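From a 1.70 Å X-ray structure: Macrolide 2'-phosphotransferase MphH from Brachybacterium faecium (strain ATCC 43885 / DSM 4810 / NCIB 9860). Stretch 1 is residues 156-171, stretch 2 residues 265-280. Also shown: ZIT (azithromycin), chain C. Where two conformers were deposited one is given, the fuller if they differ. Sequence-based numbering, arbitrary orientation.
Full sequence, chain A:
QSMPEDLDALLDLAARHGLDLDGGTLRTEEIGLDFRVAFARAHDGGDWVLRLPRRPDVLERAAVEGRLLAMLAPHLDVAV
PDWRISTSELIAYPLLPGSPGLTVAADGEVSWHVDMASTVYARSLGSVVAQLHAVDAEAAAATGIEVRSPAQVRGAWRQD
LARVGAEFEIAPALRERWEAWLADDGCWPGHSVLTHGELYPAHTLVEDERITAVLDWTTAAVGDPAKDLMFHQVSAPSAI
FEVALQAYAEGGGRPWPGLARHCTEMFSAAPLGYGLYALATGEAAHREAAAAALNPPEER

Stretch 1 156-171: AWRQDLARVGAEFEIA
Stretch 2, residues 265-280: EMFSAAPLGYGLYALA

Two helices can be held together without a single hydrogen bond between them, by close packing of side chains alone; residues 156-171 and 265-280 of the macrolide phosphotransferase MphH are a compact example. The first stretch enters already helical, with phi/psi near -64/-43 through V164; the angles drift through G165 (-60/-26), A166 (-78/-24) and E167 (-106/-18), and F168 (-130/148), E169 (-73/129) and I170 (-117/127) are extended, ending at A171, the N-cap of a following helix. The second stretch enters in a helix that began earlier, breaks at A269 (-92/11), and resumes in a helix that runs on past A280. The axes of helices 156-167 and 270-280 approach to 9.4 Å, and their N-to-C directions differ by 64°. The register is set by V164 and G275, whose CA atoms lie 5.8 Å apart, and 662 Å² is buried in all.

No hydrogen bond crosses between the stretches; those given here support each one separately. V164 N bonds to D160 O (2.9 Å) and F168 N to V164 O (2.8 Å), while L276 N bonds to L272 O (2.9 Å) and L279 N to G275 O (3.0 Å). At the break, S268 (chi1 p, 88°) turns OG back onto E265 O at 2.7 Å.

Close packing at the crossing depends on glycine. G275 has no side chain, and a CB there would point toward the first stretch and lie 2.9 Å from V164 CG1, a clash. The space admits buried V164 (chi1 t), whose CG2 sits 4.2 Å from G275 C.

Aliphatic contacts fill the centre. L272 (m, t) points toward the first helix and has the largest covered area, 106 Å². Its CD2 meets V164 CG1 at 3.6 Å, L161 CD1 at 4.0 Å and I170 CD1 at 4.3 Å, so a single methyl joins the helix to the extended segment behind it. L161 (t, p) points away overall, yet its long side chain still reaches this methyl. L276 (m, t) leaves its backbone sideways and brings its end inward, CD2 lying 4.0 Å from V164 CG2. Its CD1 is 3.4 Å from D160 OD2, a contact without a hydrogen bond.

Aromatic rings extend the packing in both directions. W157 (chi1 m, chi2 105°) also starts sideways, but its broad indole spans the helix break: CZ2 is 3.7 Å from M266 CG, and CZ3 is 3.8 Å from A269 CB and 4.5 Å from L272 CD1, the last at the ring edge. M266 (t, t, p) places SD 4.9 Å from the centroid of the five-membered ring, obliquely. F168 (chi1 m, chi2 86°) is buried and directed toward the second helix. Its edge faces A278 CB, 4.0 Å from CZ, and L279 CG, 4.1 Å from CE1.

At the margin, L279 (m, t) packs its CD2 3.6 Å from E167 CG. E167 (m, m) brings CG closest; its OE1 is hydrogen-bonded elsewhere in the structure.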

ATOM      1  N   ALA A 156      -9.106  16.516   6.683  1.00 18.79           N
ATOM      2  CA  ALA A 156      -8.041  15.759   7.328  1.00 19.60           C
ATOM      3  C   ALA A 156      -6.676  16.323   6.961  1.00 18.05           C
ATOM      4  O   ALA A 156      -5.805  16.481   7.825  1.00 17.28           O
ATOM      5  CB  ALA A 156      -8.123  14.286   6.935  1.00 16.57           C
ATOM      6  N   TRP A 157      -6.475  16.662   5.688  1.00 14.80           N
ATOM      7  CA  TRP A 157      -5.204  17.268   5.314  1.00 10.92           C
ATOM      8  C   TRP A 157      -5.022  18.630   5.976  1.00 14.32           C
ATOM      9  O   TRP A 157      -3.911  18.986   6.379  1.00 15.85           O
ATOM     10  CB  TRP A 157      -5.116  17.384   3.795  1.00 11.40           C
ATOM     11  CG  TRP A 157      -4.723  16.116   3.116  1.00 15.84           C
ATOM     12  CD1 TRP A 157      -5.543  15.266   2.414  1.00 15.17           C
ATOM     13  CD2 TRP A 157      -3.406  15.563   3.031  1.00 18.13           C
ATOM     14  NE1 TRP A 157      -4.814  14.210   1.925  1.00 14.88           N
ATOM     15  CE2 TRP A 157      -3.499  14.375   2.275  1.00 18.45           C
ATOM     16  CE3 TRP A 157      -2.159  15.952   3.526  1.00 16.83           C
ATOM     17  CZ2 TRP A 157      -2.389  13.570   2.008  1.00 17.33           C
ATOM     18  CZ3 TRP A 157      -1.057  15.150   3.260  1.00 13.70           C
ATOM     19  CH2 TRP A 157      -1.179  13.978   2.506  1.00 20.17           C
ATOM     20  N   ARG A 158      -6.101  19.415   6.099  1.00 17.29           N
ATOM     21  CA  ARG A 158      -5.987  20.703   6.779  1.00 15.75           C
ATOM     22  C   ARG A 158      -5.644  20.517   8.252  1.00 18.44           C
ATOM     23  O   ARG A 158      -4.777  21.217   8.794  1.00 19.72           O
ATOM     24  CB  ARG A 158      -7.285  21.504   6.623  1.00 15.50           C
ATOM     25  CG  ARG A 158      -7.433  22.115   5.244  1.00 15.99           C
ATOM     26  CD  ARG A 158      -8.826  22.649   5.038  1.00 17.80           C
ATOM     27  NE  ARG A 158      -8.926  23.525   3.870  1.00 16.62           N
ATOM     28  CZ  ARG A 158     -10.013  23.638   3.112  1.00 16.02           C
ATOM     29  NH1 ARG A 158     -11.104  22.933   3.384  1.00 19.79           N
ATOM     30  NH2 ARG A 158     -10.020  24.470   2.079  1.00 19.77           N
ATOM     31  N   GLN A 159      -6.313  19.577   8.917  1.00 20.40           N
ATOM     32  CA  GLN A 159      -6.048  19.266  10.316  1.00 22.62           C
ATOM     33  C   GLN A 159      -4.628  18.749  10.498  1.00 21.60           C
ATOM     34  O   GLN A 159      -3.961  19.080  11.486  1.00 22.74           O
ATOM     35  CB  GLN A 159      -7.067  18.246  10.818  1.00 21.61           C
ATOM     36  CG  GLN A 159      -6.796  17.721  12.202  1.00 33.92           C
ATOM     37  CD  GLN A 159      -8.063  17.257  12.892  1.00 41.92           C
ATOM     38  OE1 GLN A 159      -8.270  16.061  13.097  1.00 55.53           O
ATOM     39  NE2 GLN A 159      -8.926  18.203  13.242  1.00 51.22           N
ATOM     40  N   ASP A 160      -4.209  17.885   9.569  1.00 23.64           N
ATOM     41  CA  ASP A 160      -2.886  17.276   9.639  1.00 19.07           C
ATOM     42  C   ASP A 160      -1.796  18.331   9.561  1.00 19.45           C
ATOM     43  O   ASP A 160      -0.820  18.291  10.318  1.00 20.61           O
ATOM     44  CB  ASP A 160      -2.715  16.253   8.514  1.00 20.71           C
ATOM     45  CG  ASP A 160      -3.529  14.972   8.737  1.00 24.92           C
ATOM     46  OD1 ASP A 160      -4.113  14.801   9.823  1.00 24.19           O
ATOM     47  OD2 ASP A 160      -3.576  14.131   7.813  1.00 22.31           O
ATOM     48  N   LEU A 161      -1.932  19.276   8.627  1.00 18.18           N
ATOM     49  CA  LEU A 161      -0.983  20.379   8.554  1.00 14.86           C
ATOM     50  C   LEU A 161      -0.949  21.153   9.864  1.00 22.71           C
ATOM     51  O   LEU A 161       0.123  21.547  10.336  1.00 20.17           O
ATOM     52  CB  LEU A 161      -1.339  21.305   7.388  1.00 18.37           C
ATOM     53  CG  LEU A 161      -0.509  22.587   7.262  1.00 20.02           C
ATOM     54  CD1 LEU A 161       0.967  22.248   7.128  1.00 21.33           C
ATOM     55  CD2 LEU A 161      -0.979  23.431   6.087  1.00 17.44           C
ATOM     56  N   ALA A 162      -2.119  21.389  10.470  1.00 21.98           N
ATOM     57  CA  ALA A 162      -2.140  22.169  11.699  1.00 27.71           C
ATOM     58  C   ALA A 162      -1.497  21.400  12.843  1.00 24.49           C
ATOM     59  O   ALA A 162      -0.731  21.968  13.630  1.00 25.85           O
ATOM     60  CB  ALA A 162      -3.576  22.561  12.050  1.00 27.67           C
ATOM     61  N   ARG A 163      -1.794  20.108  12.951  1.00 25.15           N
ATOM     62  CA  ARG A 163      -1.230  19.318  14.035  1.00 23.41           C
ATOM     63  C   ARG A 163       0.280  19.184  13.894  1.00 21.76           C
ATOM     64  O   ARG A 163       1.013  19.354  14.875  1.00 26.44           O
ATOM     65  CB  ARG A 163      -1.901  17.949  14.084  1.00 28.56           C
ATOM     66  CG  ARG A 163      -3.307  18.013  14.630  1.00 41.06           C
ATOM     67  CD  ARG A 163      -3.984  16.659  14.643  1.00 52.06           C
ATOM     68  NE  ARG A 163      -5.227  16.720  15.406  1.00 57.14           N
ATOM     69  CZ  ARG A 163      -6.125  15.743  15.455  1.00 62.58           C
ATOM     70  NH1 ARG A 163      -5.924  14.621  14.775  1.00 47.95           N
ATOM     71  NH2 ARG A 163      -7.229  15.894  16.181  1.00 62.51           N
ATOM     72  N   VAL A 164       0.764  18.896  12.680  1.00 21.77           N
ATOM     73  CA  VAL A 164       2.205  18.763  12.466  1.00 18.12           C
ATOM     74  C   VAL A 164       2.886  20.102  12.697  1.00 19.93           C
ATOM     75  O   VAL A 164       3.901  20.184  13.392  1.00 26.34           O
ATOM     76  CB  VAL A 164       2.495  18.206  11.057  1.00 15.75           C
ATOM     77  CG1 VAL A 164       4.010  18.229  10.752  1.00 18.20           C
ATOM     78  CG2 VAL A 164       1.960  16.790  10.920  1.00 20.71           C
ATOM     79  N   GLY A 165       2.298  21.180  12.175  1.00 16.43           N
ATOM     80  CA  GLY A 165       2.858  22.507  12.389  1.00 20.09           C
ATOM     81  C   GLY A 165       2.952  22.905  13.851  1.00 30.13           C
ATOM     82  O   GLY A 165       3.799  23.722  14.220  1.00 31.65           O
ATOM     83  N   ALA A 166       2.096  22.338  14.702  1.00 27.98           N
ATOM     84  CA  ALA A 166       2.147  22.647  16.125  1.00 25.35           C
ATOM     85  C   ALA A 166       3.271  21.915  16.846  1.00 32.35           C
ATOM     86  O   ALA A 166       3.717  22.380  17.899  1.00 35.06           O
ATOM     87  CB  ALA A 166       0.812  22.310  16.792  1.00 28.65           C
ATOM     88  N   GLU A 167       3.732  20.784  16.313  1.00 25.30           N
ATOM     89  CA  GLU A 167       4.783  20.014  16.957  1.00 26.69           C
ATOM     90  C   GLU A 167       6.137  20.120  16.273  1.00 28.18           C
ATOM     91  O   GLU A 167       7.149  19.805  16.907  1.00 23.70           O
ATOM     92  CB  GLU A 167       4.382  18.535  17.035  1.00 26.80           C
ATOM     93  CG  GLU A 167       3.193  18.272  17.933  1.00 32.24           C
ATOM     94  CD  GLU A 167       3.597  18.217  19.387  1.00 47.16           C
ATOM     95  OE1 GLU A 167       4.762  17.845  19.656  1.00 40.69           O
ATOM     96  OE2 GLU A 167       2.759  18.537  20.255  1.00 52.06           O
ATOM     97  N   PHE A 168       6.183  20.567  15.017  1.00 23.24           N
ATOM     98  CA  PHE A 168       7.411  20.626  14.236  1.00 25.76           C
ATOM     99  C   PHE A 168       7.573  21.998  13.600  1.00 30.25           C
ATOM    100  O   PHE A 168       6.592  22.646  13.233  1.00 26.85           O
ATOM    101  CB  PHE A 168       7.429  19.606  13.091  1.00 22.22           C
ATOM    102  CG  PHE A 168       7.444  18.176  13.526  1.00 23.49           C
ATOM    103  CD1 PHE A 168       6.259  17.513  13.799  1.00 20.66           C
ATOM    104  CD2 PHE A 168       8.637  17.476  13.616  1.00 26.29           C
ATOM    105  CE1 PHE A 168       6.255  16.196  14.179  1.00 21.11           C
ATOM    106  CE2 PHE A 168       8.642  16.148  13.995  1.00 24.92           C
ATOM    107  CZ  PHE A 168       7.452  15.505  14.279  1.00 25.28           C
ATOM    108  N   GLU A 169       8.826  22.422  13.444  1.00 23.82           N
ATOM    109  CA  GLU A 169       9.119  23.565  12.593  0.53 27.36           C
ATOM    110  C   GLU A 169       8.969  23.154  11.133  1.00 23.94           C
ATOM    111  O   GLU A 169       9.512  22.128  10.708  1.00 23.09           O
ATOM    112  CB  GLU A 169      10.533  24.079  12.859  0.53 30.94           C
ATOM    113  CG  GLU A 169      10.696  25.583  12.715  0.53 34.83           C
ATOM    114  CD  GLU A 169       9.907  26.355  13.747  0.53 31.06           C
ATOM    115  OE1 GLU A 169       9.019  27.140  13.351  0.53 38.45           O
ATOM    116  OE2 GLU A 169      10.172  26.177  14.953  0.53 38.83           O
ATOM    117  N   ILE A 170       8.212  23.933  10.365  1.00 22.98           N
ATOM    118  CA  ILE A 170       8.015  23.660   8.942  1.00 18.20           C
ATOM    119  C   ILE A 170       8.595  24.823   8.151  1.00 24.16           C
ATOM    120  O   ILE A 170       8.257  25.985   8.407  1.00 28.88           O
ATOM    121  CB  ILE A 170       6.534  23.442   8.588  1.00 23.03           C
ATOM    122  CG1 ILE A 170       5.945  22.300   9.425  1.00 21.37           C
ATOM    123  CG2 ILE A 170       6.382  23.164   7.080  1.00 16.93           C
ATOM    124  CD1 ILE A 170       4.470  22.064   9.179  1.00 22.42           C
ATOM    125  N   ALA A 171       9.471  24.510   7.202  1.00 22.69           N
ATOM    126  CA  ALA A 171      10.062  25.541   6.361  1.00 25.92           C
ATOM    127  C   ALA A 171       8.950  26.331   5.687  1.00 25.20           C
ATOM    128  O   ALA A 171       7.996  25.726   5.178  1.00 23.77           O
ATOM    129  CB  ALA A 171      10.978  24.913   5.310  1.00 27.02           C
ATOM    130  N   GLU A 265       1.125  17.537  -5.905  1.00 15.73           N
ATOM    131  CA  GLU A 265       1.110  18.294  -4.656  1.00 13.47           C
ATOM    132  C   GLU A 265       1.022  17.359  -3.462  1.00 16.15           C
ATOM    133  O   GLU A 265       1.709  17.550  -2.453  1.00 15.19           O
ATOM    134  CB  GLU A 265      -0.064  19.280  -4.635  1.00 12.48           C
ATOM    135  CG  GLU A 265       0.075  20.396  -5.657  1.00 16.58           C
ATOM    136  CD  GLU A 265       1.477  20.956  -5.685  1.00 16.24           C
ATOM    137  OE1 GLU A 265       1.836  21.720  -4.758  1.00 16.65           O
ATOM    138  OE2 GLU A 265       2.221  20.620  -6.627  1.00 17.78           O
ATOM    139  N   MET A 266       0.170  16.354  -3.571  1.00 17.13           N
ATOM    140  CA  MET A 266      -0.015  15.403  -2.491  1.00 11.94           C
ATOM    141  C   MET A 266       1.267  14.637  -2.181  1.00 14.90           C
ATOM    142  O   MET A 266       1.594  14.411  -1.030  1.00 13.29           O
ATOM    143  CB  MET A 266      -1.166  14.450  -2.800  1.00 14.69           C
ATOM    144  CG  MET A 266      -1.540  13.553  -1.638  1.00 17.90           C
ATOM    145  SD  MET A 266      -3.236  12.956  -1.744  1.00 27.28           S
ATOM    146  CE  MET A 266      -3.291  12.388  -3.436  1.00 24.44           C
ATOM    147  N   PHE A 267       1.977  14.236  -3.225  1.00 14.63           N
ATOM    148  CA  PHE A 267       3.242  13.524  -3.045  1.00 14.66           C
ATOM    149  C   PHE A 267       4.256  14.409  -2.343  1.00 14.17           C
ATOM    150  O   PHE A 267       5.045  13.935  -1.514  1.00 17.65           O
ATOM    151  CB  PHE A 267       3.764  13.066  -4.405  1.00 11.36           C
ATOM    152  CG  PHE A 267       4.912  12.109  -4.334  1.00 16.27           C
ATOM    153  CD1 PHE A 267       4.690  10.753  -4.212  1.00 17.44           C
ATOM    154  CD2 PHE A 267       6.211  12.568  -4.430  1.00 20.62           C
ATOM    155  CE1 PHE A 267       5.754   9.855  -4.163  1.00 18.66           C
ATOM    156  CE2 PHE A 267       7.286  11.676  -4.383  1.00 20.66           C
ATOM    157  CZ  PHE A 267       7.046  10.323  -4.250  1.00 18.97           C
ATOM    158  N   SER A 268       4.228  15.714  -2.637  1.00 15.20           N
ATOM    159  CA  SER A 268       5.144  16.646  -1.999  1.00 15.11           C
ATOM    160  C   SER A 268       4.852  16.830  -0.517  1.00 15.36           C
ATOM    161  O   SER A 268       5.709  17.336   0.214  1.00 19.33           O
ATOM    162  CB  SER A 268       5.087  18.007  -2.719  1.00 16.03           C
ATOM    163  OG  SER A 268       4.063  18.834  -2.180  1.00 17.65           O
ATOM    164  N   ALA A 269       3.660  16.451  -0.065  1.00 11.55           N
ATOM    165  CA  ALA A 269       3.267  16.601   1.328  1.00 14.61           C
ATOM    166  C   ALA A 269       3.588  15.359   2.149  1.00 14.61           C
ATOM    167  O   ALA A 269       3.140  15.241   3.298  1.00 18.68           O
ATOM    168  CB  ALA A 269       1.775  16.937   1.408  1.00 15.24           C
ATOM    169  N   ALA A 270       4.360  14.442   1.580  1.00 15.62           N
ATOM    170  CA  ALA A 270       4.872  13.302   2.334  1.00 16.68           C
ATOM    171  C   ALA A 270       5.518  13.682   3.661  1.00 16.43           C
ATOM    172  O   ALA A 270       5.357  12.912   4.621  1.00 19.74           O
ATOM    173  CB  ALA A 270       5.867  12.516   1.469  1.00 15.55           C
ATOM    174  N   PRO A 271       6.250  14.797   3.799  1.00 13.30           N
ATOM    175  CA  PRO A 271       6.786  15.128   5.136  1.00 17.17           C
ATOM    176  C   PRO A 271       5.717  15.258   6.204  1.00 20.07           C
ATOM    177  O   PRO A 271       6.000  14.991   7.379  1.00 16.81           O
ATOM    178  CB  PRO A 271       7.525  16.449   4.903  1.00 16.62           C
ATOM    179  CG  PRO A 271       7.946  16.366   3.430  1.00 19.59           C
ATOM    180  CD  PRO A 271       6.775  15.716   2.765  1.00 19.86           C
ATOM    181  N   LEU A 272       4.492  15.658   5.836  1.00 18.83           N
ATOM    182  CA  LEU A 272       3.449  15.676   6.858  1.00 18.34           C
ATOM    183  C   LEU A 272       3.067  14.264   7.289  1.00 19.66           C
ATOM    184  O   LEU A 272       2.805  14.018   8.474  1.00 18.38           O
ATOM    185  CB  LEU A 272       2.205  16.406   6.356  1.00 16.04           C
ATOM    186  CG  LEU A 272       2.297  17.917   6.134  1.00 19.40           C
ATOM    187  CD1 LEU A 272       1.016  18.458   5.469  1.00 16.48           C
ATOM    188  CD2 LEU A 272       2.586  18.634   7.451  1.00 22.31           C
ATOM    189  N   GLY A 273       3.074  13.287   6.384  1.00 22.49           N
ATOM    190  CA  GLY A 273       2.878  11.909   6.808  1.00 21.43           C
ATOM    191  C   GLY A 273       3.952  11.437   7.772  1.00 23.57           C
ATOM    192  O   GLY A 273       3.667  10.704   8.727  1.00 19.70           O
ATOM    193  N   TYR A 274       5.207  11.830   7.524  1.00 23.10           N
ATOM    194  CA  TYR A 274       6.287  11.509   8.456  1.00 18.69           C
ATOM    195  C   TYR A 274       6.036  12.142   9.817  1.00 20.05           C
ATOM    196  O   TYR A 274       6.262  11.507  10.858  1.00 24.65           O
ATOM    197  CB  TYR A 274       7.629  11.986   7.889  1.00 17.96           C
ATOM    198  CG  TYR A 274       8.775  11.001   8.008  1.00 14.78           C
ATOM    199  CD1 TYR A 274       8.952  10.235   9.152  1.00 23.57           C
ATOM    200  CD2 TYR A 274       9.694  10.854   6.970  1.00 21.66           C
ATOM    201  CE1 TYR A 274      10.007   9.331   9.252  1.00 24.97           C
ATOM    202  CE2 TYR A 274      10.751   9.949   7.060  1.00 28.34           C
ATOM    203  CZ  TYR A 274      10.902   9.192   8.206  1.00 32.51           C
ATOM    204  OH  TYR A 274      11.952   8.293   8.311  1.00 24.04           O
ATOM    205  N   GLY A 275       5.590  13.403   9.832  1.00 21.06           N
ATOM    206  CA  GLY A 275       5.302  14.056  11.099  1.00 20.66           C
ATOM    207  C   GLY A 275       4.211  13.339  11.866  1.00 20.55           C
ATOM    208  O   GLY A 275       4.330  13.108  13.074  1.00 22.89           O
ATOM    209  N   LEU A 276       3.138  12.959  11.161  1.00 23.76           N
ATOM    210  CA  LEU A 276       2.044  12.216  11.781  1.00 24.15           C
ATOM    211  C   LEU A 276       2.531  10.903  12.367  1.00 28.74           C
ATOM    212  O   LEU A 276       2.154  10.538  13.487  1.00 26.30           O
ATOM    213  CB  LEU A 276       0.942  11.946  10.754  1.00 21.18           C
ATOM    214  CG  LEU A 276       0.125  13.157  10.293  1.00 19.05           C
ATOM    215  CD1 LEU A 276      -0.844  12.761   9.189  1.00 26.27           C
ATOM    216  CD2 LEU A 276      -0.619  13.809  11.444  1.00 22.31           C
ATOM    217  N   TYR A 277       3.343  10.164  11.605  1.00 21.42           N
ATOM    218  CA  TYR A 277       3.879   8.894  12.090  1.00 18.37           C
ATOM    219  C   TYR A 277       4.692   9.101  13.359  1.00 29.06           C
ATOM    220  O   TYR A 277       4.510   8.384  14.352  1.00 29.71           O
ATOM    221  CB  TYR A 277       4.721   8.240  10.992  1.00 19.02           C
ATOM    222  CG  TYR A 277       5.268   6.866  11.343  1.00 26.62           C
ATOM    223  CD1 TYR A 277       6.638   6.622  11.371  1.00 35.65           C
ATOM    224  CD2 TYR A 277       4.415   5.822  11.670  1.00 32.55           C
ATOM    225  CE1 TYR A 277       7.139   5.368  11.698  1.00 29.47           C
ATOM    226  CE2 TYR A 277       4.908   4.566  12.003  1.00 35.12           C
ATOM    227  CZ  TYR A 277       6.270   4.349  12.013  1.00 36.32           C
ATOM    228  OH  TYR A 277       6.759   3.108  12.342  1.00 55.45           O
ATOM    229  N   ALA A 278       5.572  10.105  13.359  1.00 32.10           N
ATOM    230  CA  ALA A 278       6.381  10.384  14.542  1.00 28.99           C
ATOM    231  C   ALA A 278       5.512  10.673  15.760  1.00 30.71           C
ATOM    232  O   ALA A 278       5.797  10.185  16.861  1.00 25.82           O
ATOM    233  CB  ALA A 278       7.330  11.554  14.263  1.00 19.83           C
ATOM    234  N   LEU A 279       4.453  11.475  15.590  1.00 25.39           N
ATOM    235  CA  LEU A 279       3.561  11.772  16.705  1.00 24.38           C
ATOM    236  C   LEU A 279       2.816  10.527  17.173  1.00 30.10           C
ATOM    237  O   LEU A 279       2.475  10.413  18.361  1.00 26.54           O
ATOM    238  CB  LEU A 279       2.570  12.869  16.302  1.00 27.20           C
ATOM    239  CG  LEU A 279       3.177  14.262  16.180  1.00 22.70           C
ATOM    240  CD1 LEU A 279       2.203  15.217  15.521  1.00 28.66           C
ATOM    241  CD2 LEU A 279       3.603  14.764  17.557  1.00 34.08           C
ATOM    242  N   ALA A 280       2.568   9.588  16.259  1.00 26.89           N
ATOM    243  CA  ALA A 280       1.898   8.341  16.615  1.00 24.38           C
ATOM    244  C   ALA A 280       2.822   7.427  17.416  1.00 34.24           C
ATOM    245  O   ALA A 280       2.423   6.879  18.448  1.00 33.79           O
ATOM    246  CB  ALA A 280       1.398   7.641  15.345  1.00 23.21           C
TER
HETATM  247  C1  ZIT C 501       7.475   5.975  -0.981  1.00 28.02           C
HETATM  248  C2  ZIT C 501       6.461   5.501   0.115  1.00 34.28           C
HETATM  249  C3  ZIT C 501       6.943   6.116   1.405  1.00 26.61           C
HETATM  250  C4  ZIT C 501       7.791   5.011   2.087  1.00 34.43           C
HETATM  251  C5  ZIT C 501       8.341   5.457   3.453  1.00 33.65           C
HETATM  252  C6  ZIT C 501       9.826   5.666   3.324  1.00 37.85           C
HETATM  253  C7  ZIT C 501      10.585   4.324   3.431  1.00 32.18           C
HETATM  254  C8  ZIT C 501      12.122   4.582   3.299  1.00 37.06           C
HETATM  255  C9  ZIT C 501      12.649   4.100   1.918  1.00 34.94           C
HETATM  256  N10 ZIT C 501      12.373   5.174   0.825  1.00 38.42           N
HETATM  257  C11 ZIT C 501      12.173   4.626  -0.505  1.00 44.11           C
HETATM  258  C12 ZIT C 501      11.084   5.436  -1.227  1.00 38.32           C
HETATM  259  C13 ZIT C 501      10.493   4.799  -2.488  1.00 42.78           C
HETATM  260  C14 ZIT C 501       9.125   5.425  -2.759  1.00 32.34           C
HETATM  261  C15 ZIT C 501       8.669   5.061  -4.158  1.00 37.69           C
HETATM  262  C16 ZIT C 501       7.185   5.494  -4.373  1.00 34.49           C
HETATM  263  C17 ZIT C 501       5.058   5.818  -0.303  1.00 37.88           C
HETATM  264  C18 ZIT C 501       6.962   3.755   2.183  1.00 34.45           C
HETATM  265  C19 ZIT C 501      10.288   6.633   4.421  1.00 33.46           C
HETATM  266  C20 ZIT C 501      12.824   3.904   4.374  1.00 45.89           C
HETATM  267  C21 ZIT C 501      13.418   6.207   0.873  1.00 30.11           C
HETATM  268  C22 ZIT C 501      13.465   4.620  -1.297  1.00 48.31           C
HETATM  269  C23 ZIT C 501      10.313   3.280  -2.340  1.00 40.34           C
HETATM  270  O1  ZIT C 501       7.719   7.161  -1.111  1.00 40.89           O
HETATM  271  O6  ZIT C 501      10.135   6.243   2.064  1.00 37.50           O
HETATM  272  O12 ZIT C 501      11.564   6.713  -1.575  1.00 40.35           O
HETATM  273  O13 ZIT C 501      11.365   5.070  -3.604  1.00 45.91           O
HETATM  274  O14 ZIT C 501       8.146   4.921  -1.831  1.00 33.56           O
HETATM  275  C1A ZIT C 501       7.119   4.808   5.411  1.00 39.15           C
HETATM  276  C2A ZIT C 501       6.737   3.618   6.265  1.00 42.63           C
HETATM  277  C3A ZIT C 501       5.601   3.987   7.149  1.00 37.51           C
HETATM  278  C4A ZIT C 501       5.934   5.175   7.958  1.00 40.62           C
HETATM  279  C5A ZIT C 501       6.552   6.327   7.156  1.00 27.64           C
HETATM  280  C6A ZIT C 501       7.130   7.361   8.031  1.00 29.39           C
HETATM  281  C7A ZIT C 501       6.316   2.510   8.933  1.00 51.69           C
HETATM  282  C8A ZIT C 501       4.012   3.063   8.773  1.00 37.87           C
HETATM  283  O1A ZIT C 501       8.081   4.469   4.447  1.00 33.55           O
HETATM  284  O2A ZIT C 501       6.380   2.493   5.457  1.00 45.90           O
HETATM  285  N3A ZIT C 501       5.249   2.818   8.017  1.00 48.10           N
HETATM  286  O5A ZIT C 501       7.630   5.894   6.256  1.00 38.05           O
HETATM  287  C1B ZIT C 501       5.612   8.009   2.070  1.00 33.47           C
HETATM  288  C2B ZIT C 501       4.148   8.277   2.314  1.00 24.73           C
HETATM  289  C3B ZIT C 501       3.790   8.314   3.756  1.00 27.42           C
HETATM  290  C4B ZIT C 501       4.678   9.244   4.493  1.00 27.28           C
HETATM  291  C5B ZIT C 501       6.119   8.855   4.306  1.00 30.61           C
HETATM  292  C6B ZIT C 501       6.954   9.809   5.108  1.00 22.96           C
HETATM  293  C7B ZIT C 501       2.285   8.772   3.886  1.00 29.57           C
HETATM  294  C8B ZIT C 501       2.896   6.118   4.260  1.00 38.84           C
HETATM  295  O1B ZIT C 501       5.886   6.628   2.260  1.00 39.24           O
HETATM  296  O3B ZIT C 501       3.983   7.009   4.340  1.00 32.16           O
HETATM  297  O4B ZIT C 501       4.427   9.115   5.911  1.00 30.87           O
HETATM  298  O5B ZIT C 501       6.538   8.850   2.891  1.00 27.59           O